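Local coordinates for protein packaging enzyme P4 (Pseudomonas phage phi13, PDB 4BLP) that probably acts as a hexameric RecA-type NTPase, using nucleotide hydrolysis to drive viral RNA into the phage procapsid, at residues 49-59 / 111-121; 139-149 / 291-300. All coordinates share one frame; numbering follows the deposited sequence. Where two conformers were deposited one is given.

Contact 1 of 2, residues 49-59 / 111-121; sequences AVKKSLRDGGM and FVPQQNNVLRA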
loop_
_atom_site.group_PDB
_atom_site.type_symbol
_atom_site.label_atom_id
_atom_site.label_comp_id
_atom_site.label_asym_id
_atom_site.label_seq_id
_atom_site.Cartn_x
_atom_site.Cartn_y
_atom_site.Cartn_z
ATOM N N ALA D 49 -5.966 27.893 -16.081
ATOM C CA ALA D 49 -5.441 26.610 -16.566
ATOM C C ALA D 49 -6.565 25.605 -16.699
ATOM O O ALA D 49 -6.636 24.891 -17.678
ATOM C CB ALA D 49 -4.389 26.077 -15.598
ATOM N N VAL D 50 -7.470 25.573 -15.706
ATOM C CA VAL D 50 -8.551 24.586 -15.665
ATOM C C VAL D 50 -9.571 24.845 -16.791
ATOM O O VAL D 50 -10.149 23.898 -17.333
ATOM C CB VAL D 50 -9.185 24.617 -14.246
ATOM C CG1 VAL D 50 -10.500 23.843 -14.188
ATOM C CG2 VAL D 50 -8.213 24.093 -13.190
ATOM N N LYS D 51 -9.768 26.121 -17.194
ATOM C CA LYS D 51 -10.728 26.468 -18.247
ATOM C C LYS D 51 -10.290 25.978 -19.637
ATOM O O LYS D 51 -11.120 25.918 -20.541
ATOM C CB LYS D 51 -10.915 28.003 -18.304
ATOM C CG LYS D 51 -12.266 28.493 -17.860
ATOM C CD LYS D 51 -12.318 30.016 -17.958
ATOM C CE LYS D 51 -13.577 30.466 -18.642
ATOM N NZ LYS D 51 -13.707 31.946 -18.622
ATOM N N LYS D 52 -8.992 25.665 -19.823
ATOM C CA LYS D 52 -8.474 25.211 -21.115
ATOM C C LYS D 52 -9.012 23.826 -21.496
ATOM O O LYS D 52 -9.557 23.113 -20.647
ATOM C CB LYS D 52 -6.933 25.205 -21.110
ATOM C CG LYS D 52 -6.381 26.627 -20.984
ATOM C CD LYS D 52 -4.876 26.656 -21.132
ATOM C CE LYS D 52 -4.346 28.069 -21.123
ATOM N NZ LYS D 52 -2.859 28.087 -21.143
ATOM N N SER D 53 -8.902 23.478 -22.781
ATOM C CA SER D 53 -9.360 22.192 -23.277
ATOM C C SER D 53 -8.516 21.078 -22.673
ATOM O O SER D 53 -7.409 21.345 -22.166
ATOM C CB SER D 53 -9.228 22.131 -24.791
ATOM O OG SER D 53 -7.866 22.183 -25.176
ATOM N N LEU D 54 -8.985 19.842 -22.802
ATOM C CA LEU D 54 -8.202 18.690 -22.284
ATOM C C LEU D 54 -6.852 18.596 -23.021
ATOM O O LEU D 54 -5.833 18.315 -22.385
ATOM C CB LEU D 54 -8.983 17.401 -22.438
ATOM C CG LEU D 54 -10.180 17.306 -21.455
ATOM C CD1 LEU D 54 -11.195 16.262 -21.927
ATOM C CD2 LEU D 54 -9.703 16.892 -20.047
ATOM N N ARG D 55 -6.828 18.851 -24.347
ATOM C CA ARG D 55 -5.545 18.787 -25.068
ATOM C C ARG D 55 -4.573 19.872 -24.622
ATOM O O ARG D 55 -3.353 19.704 -24.757
ATOM C CB ARG D 55 -5.751 18.844 -26.589
ATOM C CG ARG D 55 -6.294 20.138 -27.134
ATOM C CD ARG D 55 -6.086 20.195 -28.653
ATOM N NE ARG D 55 -4.704 19.919 -29.067
ATOM C CZ ARG D 55 -3.765 20.848 -29.225
ATOM N NH1 ARG D 55 -4.034 22.123 -28.981
ATOM N NH2 ARG D 55 -2.547 20.507 -29.624
ATOM N N ASP D 56 -5.093 20.967 -24.107
ATOM C CA ASP D 56 -4.251 22.084 -23.669
ATOM C C ASP D 56 -3.990 22.083 -22.150
ATOM O O ASP D 56 -3.570 23.098 -21.587
ATOM C CB ASP D 56 -4.877 23.417 -24.088
ATOM C CG ASP D 56 -4.891 23.687 -25.592
ATOM O OD1 ASP D 56 -4.161 23.000 -26.333
ATOM O OD2 ASP D 56 -5.645 24.567 -26.021
ATOM N N GLY D 57 -4.192 20.946 -21.506
ATOM C CA GLY D 57 -3.843 20.829 -20.087
ATOM C C GLY D 57 -4.909 21.239 -19.085
ATOM O O GLY D 57 -4.642 21.280 -17.888
ATOM N N GLY D 58 -6.120 21.547 -19.561
ATOM C CA GLY D 58 -7.228 21.915 -18.671
ATOM C C GLY D 58 -8.268 20.835 -18.494
ATOM O O GLY D 58 -8.013 19.648 -18.775
ATOM N N MET D 59 -9.470 21.234 -18.011
ATOM C CA MET D 59 -10.556 20.270 -17.728
ATOM C C MET D 59 -11.727 20.380 -18.668
ATOM O O MET D 59 -12.649 19.564 -18.581
ATOM C CB MET D 59 -11.159 20.536 -16.309
ATOM C CG MET D 59 -10.298 20.152 -15.149
ATOM S SD MET D 59 -10.313 18.376 -14.939
ATOM C CE MET D 59 -11.816 18.092 -14.047
ATOM N N PHE D 111 -4.563 10.625 -26.371
ATOM C CA PHE D 111 -3.485 11.133 -25.529
ATOM C C PHE D 111 -3.883 11.110 -24.081
ATOM O O PHE D 111 -5.086 11.077 -23.753
ATOM C CB PHE D 111 -3.099 12.589 -25.943
ATOM C CG PHE D 111 -4.239 13.602 -25.853
ATOM C CD1 PHE D 111 -5.120 13.786 -26.926
ATOM C CD2 PHE D 111 -4.452 14.332 -24.688
ATOM C CE1 PHE D 111 -6.187 14.696 -26.838
ATOM C CE2 PHE D 111 -5.529 15.221 -24.580
ATOM C CZ PHE D 111 -6.391 15.406 -25.665
ATOM N N VAL D 112 -2.872 11.149 -23.213
ATOM C CA VAL D 112 -3.126 11.345 -21.782
ATOM C C VAL D 112 -3.285 12.862 -21.538
ATOM O O VAL D 112 -2.320 13.625 -21.769
ATOM C CB VAL D 112 -1.983 10.768 -20.909
ATOM C CG1 VAL D 112 -2.254 11.055 -19.409
ATOM C CG2 VAL D 112 -1.851 9.263 -21.155
ATOM N N PRO D 113 -4.465 13.328 -21.061
ATOM C CA PRO D 113 -4.628 14.776 -20.773
ATOM C C PRO D 113 -3.763 15.095 -19.563
ATOM O O PRO D 113 -3.720 14.309 -18.592
ATOM C CB PRO D 113 -6.126 14.940 -20.499
ATOM C CG PRO D 113 -6.549 13.563 -19.927
ATOM C CD PRO D 113 -5.685 12.561 -20.729
ATOM N N GLN D 114 -3.051 16.240 -19.629
ATOM C CA GLN D 114 -2.045 16.510 -18.597
ATOM C C GLN D 114 -2.487 17.439 -17.465
ATOM O O GLN D 114 -1.686 17.740 -16.562
ATOM C CB GLN D 114 -0.757 17.017 -19.256
ATOM C CG GLN D 114 -0.058 15.896 -20.114
ATOM C CD GLN D 114 0.239 14.608 -19.345
ATOM O OE1 GLN D 114 0.508 14.608 -18.139
ATOM N NE2 GLN D 114 0.236 13.486 -20.017
ATOM N N GLN D 115 -3.793 17.763 -17.422
ATOM C CA GLN D 115 -4.340 18.475 -16.266
ATOM C C GLN D 115 -4.078 17.638 -15.005
ATOM O O GLN D 115 -4.361 16.421 -14.988
ATOM C CB GLN D 115 -5.870 18.624 -16.467
ATOM C CG GLN D 115 -6.672 18.949 -15.183
ATOM C CD GLN D 115 -6.539 20.337 -14.591
ATOM O OE1 GLN D 115 -7.077 20.573 -13.513
ATOM N NE2 GLN D 115 -5.842 21.292 -15.246
ATOM N N ASN D 116 -3.602 18.273 -13.953
ATOM C CA ASN D 116 -3.413 17.544 -12.682
ATOM C C ASN D 116 -4.761 16.990 -12.171
ATOM O O ASN D 116 -5.774 17.699 -12.235
ATOM C CB ASN D 116 -2.832 18.503 -11.625
ATOM C CG ASN D 116 -2.562 17.848 -10.301
ATOM O OD1 ASN D 116 -1.835 16.859 -10.219
ATOM N ND2 ASN D 116 -3.213 18.340 -9.262
ATOM N N ASN D 117 -4.783 15.702 -11.681
ATOM C CA ASN D 117 -6.030 15.132 -11.109
ATOM C C ASN D 117 -7.213 15.331 -12.048
ATOM O O ASN D 117 -8.318 15.717 -11.625
ATOM C CB ASN D 117 -6.333 15.834 -9.780
ATOM C CG ASN D 117 -5.350 15.503 -8.701
ATOM O OD1 ASN D 117 -4.653 14.490 -8.775
ATOM N ND2 ASN D 117 -5.324 16.325 -7.659
ATOM N N VAL D 118 -7.004 15.056 -13.340
ATOM C CA VAL D 118 -8.018 15.302 -14.370
ATOM C C VAL D 118 -9.319 14.481 -14.174
ATOM O O VAL D 118 -10.371 14.928 -14.617
ATOM C CB VAL D 118 -7.406 15.074 -15.776
ATOM C CG1 VAL D 118 -7.142 13.585 -16.038
ATOM C CG2 VAL D 118 -8.288 15.686 -16.865
ATOM N N LEU D 119 -9.256 13.322 -13.523
ATOM C CA LEU D 119 -10.489 12.534 -13.356
ATOM C C LEU D 119 -11.321 12.908 -12.104
ATOM O O LEU D 119 -12.340 12.249 -11.820
ATOM C CB LEU D 119 -10.110 11.028 -13.241
ATOM C CG LEU D 119 -9.477 10.435 -14.520
ATOM C CD1 LEU D 119 -9.004 8.990 -14.259
ATOM C CD2 LEU D 119 -10.479 10.449 -15.685
ATOM N N ARG D 120 -10.921 13.966 -11.383
ATOM C CA ARG D 120 -11.525 14.315 -10.083
ATOM C C ARG D 120 -13.045 14.614 -10.128
ATOM O O ARG D 120 -13.728 14.469 -9.099
ATOM C CB ARG D 120 -10.789 15.523 -9.471
ATOM C CG ARG D 120 -10.961 16.824 -10.292
ATOM C CD ARG D 120 -10.138 17.908 -9.607
ATOM N NE ARG D 120 -10.198 19.198 -10.284
ATOM C CZ ARG D 120 -9.351 19.551 -11.251
ATOM N NH1 ARG D 120 -8.427 18.692 -11.682
ATOM N NH2 ARG D 120 -9.407 20.767 -11.778
ATOM N N ALA D 121 -13.570 15.046 -11.282
ATOM C CA ALA D 121 -14.997 15.406 -11.356
ATOM C C ALA D 121 -15.835 14.247 -11.918
ATOM O O ALA D 121 -17.046 14.380 -12.013
ATOM C CB ALA D 121 -15.178 16.630 -12.243
HETATM O O HOH W 1 -5.778 18.108 -19.624
HETATM O O HOH W 2 -2.838 17.712 -22.042
#

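Contact 2 of 2, residues 139-149 / 291-300; sequences WQVRNHLSGLH and QTIRSGTGRI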
loop_
_atom_site.group_PDB
_atom_site.type_symbol
_atom_site.label_atom_id
_atom_site.label_comp_id
_atom_site.label_asym_id
_atom_site.label_seq_id
_atom_site.Cartn_x
_atom_site.Cartn_y
_atom_site.Cartn_z
ATOM N N TRP D 139 -16.895 -9.532 -39.326
ATOM C CA TRP D 139 -15.839 -10.205 -38.571
ATOM C C TRP D 139 -16.478 -11.378 -37.892
ATOM O O TRP D 139 -17.254 -11.163 -36.953
ATOM C CB TRP D 139 -15.165 -9.279 -37.540
ATOM C CG TRP D 139 -14.228 -10.009 -36.600
ATOM C CD1 TRP D 139 -14.411 -10.237 -35.268
ATOM C CD2 TRP D 139 -12.954 -10.582 -36.933
ATOM N NE1 TRP D 139 -13.358 -10.964 -34.765
ATOM C CE2 TRP D 139 -12.441 -11.175 -35.760
ATOM C CE3 TRP D 139 -12.208 -10.688 -38.135
ATOM C CZ2 TRP D 139 -11.209 -11.847 -35.736
ATOM C CZ3 TRP D 139 -10.955 -11.291 -38.091
ATOM C CH2 TRP D 139 -10.475 -11.878 -36.906
ATOM N N GLN D 140 -16.174 -12.616 -38.396
ATOM C CA GLN D 140 -16.709 -13.897 -37.878
ATOM C C GLN D 140 -18.179 -14.047 -38.261
ATOM O O GLN D 140 -18.577 -15.126 -38.677
ATOM C CB GLN D 140 -16.494 -14.050 -36.349
ATOM C CG GLN D 140 -15.023 -13.885 -35.924
ATOM C CD GLN D 140 -14.141 -14.922 -36.577
ATOM O OE1 GLN D 140 -14.278 -16.123 -36.337
ATOM N NE2 GLN D 140 -13.219 -14.488 -37.442
ATOM N N VAL D 141 -18.987 -12.977 -38.106
ATOM C CA VAL D 141 -20.394 -12.882 -38.545
ATOM C C VAL D 141 -20.470 -11.620 -39.390
ATOM O O VAL D 141 -19.626 -10.737 -39.223
ATOM C CB VAL D 141 -21.440 -12.897 -37.407
ATOM C CG1 VAL D 141 -21.392 -14.221 -36.645
ATOM C CG2 VAL D 141 -21.280 -11.691 -36.466
ATOM N N ARG D 142 -21.490 -11.503 -40.265
ATOM C CA ARG D 142 -21.596 -10.355 -41.161
ATOM C C ARG D 142 -21.956 -9.047 -40.473
ATOM O O ARG D 142 -21.678 -7.983 -41.029
ATOM C CB ARG D 142 -22.652 -10.642 -42.252
ATOM C CG ARG D 142 -22.180 -11.701 -43.242
ATOM C CD ARG D 142 -23.171 -11.903 -44.354
ATOM N NE ARG D 142 -22.721 -12.977 -45.229
ATOM C CZ ARG D 142 -23.485 -13.568 -46.135
ATOM N NH1 ARG D 142 -24.749 -13.192 -46.295
ATOM N NH2 ARG D 142 -22.996 -14.540 -46.890
ATOM N N ASN D 143 -22.565 -9.113 -39.274
ATOM C CA ASN D 143 -23.096 -7.928 -38.613
ATOM C C ASN D 143 -22.647 -7.817 -37.162
ATOM O O ASN D 143 -23.453 -7.530 -36.280
ATOM C CB ASN D 143 -24.633 -7.972 -38.697
ATOM C CG ASN D 143 -25.254 -9.188 -38.030
ATOM O OD1 ASN D 143 -24.595 -10.219 -37.786
ATOM N ND2 ASN D 143 -26.511 -9.048 -37.661
ATOM N N HIS D 144 -21.331 -7.930 -36.945
ATOM C CA HIS D 144 -20.738 -7.765 -35.607
ATOM C C HIS D 144 -20.969 -6.317 -35.169
ATOM O O HIS D 144 -20.736 -5.405 -35.976
ATOM C CB HIS D 144 -19.237 -8.100 -35.698
ATOM C CG HIS D 144 -18.537 -8.361 -34.392
ATOM N ND1 HIS D 144 -18.550 -7.431 -33.361
ATOM C CD2 HIS D 144 -17.796 -9.428 -34.014
ATOM C CE1 HIS D 144 -17.817 -7.959 -32.381
ATOM N NE2 HIS D 144 -17.357 -9.171 -32.716
ATOM N N LEU D 145 -21.442 -6.072 -33.921
ATOM C CA LEU D 145 -21.572 -4.658 -33.512
ATOM C C LEU D 145 -20.200 -3.997 -33.413
ATOM O O LEU D 145 -19.183 -4.678 -33.206
ATOM C CB LEU D 145 -22.254 -4.545 -32.128
ATOM C CG LEU D 145 -23.774 -4.843 -32.112
ATOM C CD1 LEU D 145 -24.297 -4.740 -30.671
ATOM C CD2 LEU D 145 -24.556 -3.887 -33.038
ATOM N N SER D 146 -20.178 -2.657 -33.520
ATOM C CA SER D 146 -18.962 -1.910 -33.262
ATOM C C SER D 146 -18.583 -2.130 -31.788
ATOM O O SER D 146 -19.459 -2.303 -30.931
ATOM C CB SER D 146 -19.180 -0.426 -33.532
ATOM O OG SER D 146 -19.477 -0.197 -34.896
ATOM N N GLY D 147 -17.292 -2.134 -31.531
ATOM C CA GLY D 147 -16.764 -2.388 -30.193
ATOM C C GLY D 147 -15.413 -3.057 -30.302
ATOM O O GLY D 147 -14.661 -2.828 -31.250
ATOM N N LEU D 148 -15.116 -3.907 -29.320
ATOM C CA LEU D 148 -13.878 -4.650 -29.236
ATOM C C LEU D 148 -14.198 -6.113 -29.261
ATOM O O LEU D 148 -15.125 -6.540 -28.559
ATOM C CB LEU D 148 -13.197 -4.251 -27.899
ATOM C CG LEU D 148 -11.924 -4.989 -27.498
ATOM C CD1 LEU D 148 -10.772 -4.736 -28.536
ATOM C CD2 LEU D 148 -11.465 -4.541 -26.087
ATOM N N HIS D 149 -13.436 -6.887 -30.056
ATOM C CA HIS D 149 -13.547 -8.354 -30.093
ATOM C C HIS D 149 -12.252 -8.887 -29.520
ATOM O O HIS D 149 -11.195 -8.588 -30.064
ATOM C CB HIS D 149 -13.755 -8.887 -31.530
ATOM C CG HIS D 149 -14.008 -10.363 -31.565
ATOM N ND1 HIS D 149 -15.277 -10.863 -31.794
ATOM C CD2 HIS D 149 -13.160 -11.400 -31.345
ATOM C CE1 HIS D 149 -15.157 -12.186 -31.749
ATOM N NE2 HIS D 149 -13.909 -12.560 -31.469
ATOM N N GLN D 291 -17.102 -19.134 -29.050
ATOM C CA GLN D 291 -17.174 -17.780 -29.557
ATOM C C GLN D 291 -18.504 -17.176 -29.161
ATOM O O GLN D 291 -19.502 -17.874 -29.179
ATOM C CB GLN D 291 -16.986 -17.792 -31.071
ATOM C CG GLN D 291 -16.951 -16.376 -31.715
ATOM C CD GLN D 291 -16.609 -16.541 -33.173
ATOM O OE1 GLN D 291 -17.471 -16.891 -33.990
ATOM N NE2 GLN D 291 -15.338 -16.351 -33.509
ATOM N N THR D 292 -18.518 -15.900 -28.793
ATOM C CA THR D 292 -19.773 -15.208 -28.489
ATOM C C THR D 292 -19.660 -13.813 -29.042
ATOM O O THR D 292 -18.620 -13.167 -28.838
ATOM C CB THR D 292 -20.162 -15.238 -27.007
ATOM O OG1 THR D 292 -21.418 -14.532 -26.872
ATOM C CG2 THR D 292 -19.076 -14.619 -26.059
ATOM N N ILE D 293 -20.677 -13.382 -29.798
ATOM C CA ILE D 293 -20.672 -12.058 -30.420
ATOM C C ILE D 293 -21.996 -11.343 -30.246
ATOM O O ILE D 293 -23.046 -11.949 -30.490
ATOM C CB ILE D 293 -20.359 -12.227 -31.937
ATOM C CG1 ILE D 293 -18.906 -12.728 -32.162
ATOM C CG2 ILE D 293 -20.652 -10.935 -32.744
ATOM C CD1 ILE D 293 -18.636 -13.284 -33.584
ATOM N N ARG D 294 -21.939 -10.033 -29.920
ATOM C CA ARG D 294 -23.122 -9.174 -29.894
ATOM C C ARG D 294 -23.259 -8.670 -31.331
ATOM O O ARG D 294 -22.385 -7.905 -31.796
ATOM C CB ARG D 294 -22.928 -7.997 -28.893
ATOM C CG ARG D 294 -22.715 -8.476 -27.449
ATOM C CD ARG D 294 -22.497 -7.304 -26.481
ATOM N NE ARG D 294 -21.757 -7.760 -25.296
ATOM C CZ ARG D 294 -22.311 -8.276 -24.209
ATOM N NH1 ARG D 294 -23.632 -8.352 -24.103
ATOM N NH2 ARG D 294 -21.550 -8.709 -23.210
ATOM N N SER D 295 -24.263 -9.166 -32.074
ATOM C CA SER D 295 -24.512 -8.743 -33.448
ATOM C C SER D 295 -25.698 -7.799 -33.521
ATOM O O SER D 295 -26.456 -7.628 -32.528
ATOM C CB SER D 295 -24.743 -9.945 -34.383
ATOM O OG SER D 295 -26.100 -10.373 -34.348
ATOM N N GLY D 296 -25.889 -7.238 -34.718
ATOM C CA GLY D 296 -27.023 -6.351 -34.968
ATOM C C GLY D 296 -28.363 -7.070 -34.839
ATOM O O GLY D 296 -29.383 -6.418 -34.627
ATOM N N THR D 297 -28.374 -8.417 -34.914
ATOM C CA THR D 297 -29.617 -9.192 -34.811
ATOM C C THR D 297 -29.668 -10.072 -33.546
ATOM O O THR D 297 -30.538 -10.947 -33.446
ATOM C CB THR D 297 -29.828 -10.041 -36.077
ATOM O OG1 THR D 297 -28.668 -10.845 -36.315
ATOM C CG2 THR D 297 -30.130 -9.185 -37.312
ATOM N N GLY D 298 -28.789 -9.808 -32.587
ATOM C CA GLY D 298 -28.760 -10.543 -31.325
ATOM C C GLY D 298 -27.447 -11.266 -31.078
ATOM O O GLY D 298 -26.490 -11.099 -31.840
ATOM N N ARG D 299 -27.384 -12.055 -29.994
ATOM C CA ARG D 299 -26.161 -12.763 -29.654
ATOM C C ARG D 299 -25.949 -13.986 -30.571
ATOM O O ARG D 299 -26.844 -14.802 -30.743
ATOM C CB ARG D 299 -26.152 -13.155 -28.166
ATOM C CG ARG D 299 -24.750 -13.586 -27.676
ATOM C CD ARG D 299 -24.754 -13.878 -26.199
ATOM N NE ARG D 299 -25.329 -15.180 -25.826
ATOM C CZ ARG D 299 -24.619 -16.247 -25.469
ATOM N NH1 ARG D 299 -23.293 -16.210 -25.487
ATOM N NH2 ARG D 299 -25.230 -17.359 -25.085
ATOM N N ILE D 300 -24.757 -14.087 -31.179
ATOM C CA ILE D 300 -24.403 -15.219 -32.064
ATOM C C ILE D 300 -23.250 -15.936 -31.380
ATOM O O ILE D 300 -22.239 -15.310 -31.109
ATOM C CB ILE D 300 -24.044 -14.775 -33.503
ATOM C CG1 ILE D 300 -25.202 -13.931 -34.156
ATOM C CG2 ILE D 300 -23.669 -16.046 -34.340
ATOM C CD1 ILE D 300 -24.962 -13.473 -35.605
#

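Contact 1 of 2, residues 49-59 / 111-121
Gln115 OE1 takes both terminal nitrogens of Arg120 end-on, NH1 at 3.0 Å, while the other arm of the same amide, Gln115 NE2, donates to Gly57 O at 2.9 Å (162°). That bond lies in the amide plane and meets a lone pair of Gly57 O, so the side chain is fixed from both ends. Gln115 opens the first of two overlapping beta turns, type II from Gln115 to Val118 and then type I from Asn117 to Arg120, which pack against the irregular chain after helix 47-51, next to the small antiparallel sheet of 65-70, 73-78 and 110-111. With CG anti to the backbone N (chi1 162°) and a bend at chi2, Gln115 crosses Met59 at about a right angle. Met59, folded at chi2 and chi3, lays CE over the centre of one face of the Arg120 guanidinium, 4.0 Å above its plane. Arg120 NE is hydrogen-bonded to Val39 O of a second subunit, so this buried corner also belongs to the subunit interface. A water ties the backbones together, donating to Leu54 O and Gly58 O and accepting from Gln115 N. Leu54 CD2 meets Val118 CG2 at 3.7 Å, and Arg55 CA approaches Phe111 CZ to 3.5 Å.

Contact 2 of 2, residues 139-149 / 291-300
The backbones meet in one antiparallel bridge, His144 facing Ser295 as a non-hydrogen-bonded pair, flanked by Leu145 N to Arg294 O (3.0 Å) and Gly296 N to Asn143 O (2.9 Å). Strands 287-295 and 298-302 form the beta hairpin that ends the mixed sheet of the P-loop NTPase domain, and the bridge joins the end of the first hairpin strand to the short strand 144-145, just ahead of strand 147-152. Ile293 is the apolar centre. Its CG2 makes a CH-pi contact over the face of the His144 ring, 3.7 Å from the centroid, and Val141 CG2 comes to it tip to tip. Although the CB of His144 points away from the hairpin, its chi1 of -164° swings the ring away from the backbone N and back, so that its face meets Ile293. Two bonds fix that ring's rotation: ND1 donates to Leu145 O, and NE2 is hydrogen-bonded to His149 ND1 at 2.8 Å. His149 presents its edge to Ile293 CG1, receives Trp139 NE1 over one face, and is hydrogen-bonded through NE2 to Thr281 OG1. Beyond CD1 of Ile293, Gln291 NE2 reaches Gln140 OE1 at 3.0 Å, the two amide planes 79° apart; that nitrogen is also hydrogen-bonded to Thr281 OG1. Arg294 turns outward to a salt bridge with Glu179 of a second subunit. At the turn, Ser295 OG accepts from Thr297 N in an ST turn and donates to Gly298 O. Asn143 closes the tip, ND2 giving Thr297 OG1 a hydrogen bond of 3.1 Å in its amide plane.

From the N terminus, the chain passes helix 47-51, goes through the sheet strands 65-70 and 73-78 and the helices up to 103-106, then returns along strand 110-111, where contact 1 closes a loop with 51 residues between its segments. Only afterwards does contact 2 open: residues 139-149 lead into the central strand 147-152, and 141 residues later the hairpin at 291-300 comes back to them. The two loops therefore stand in series, neither nested nor crossed. Contact 1 gathers the N-terminal part around its small sheet; contact 2 ties the hairpin at the edge of the mixed sheet to the short strand 144-145 and, through His149, to strand 147-152. Their nearest atoms are about 17 Å apart, yet both touch the second subunit.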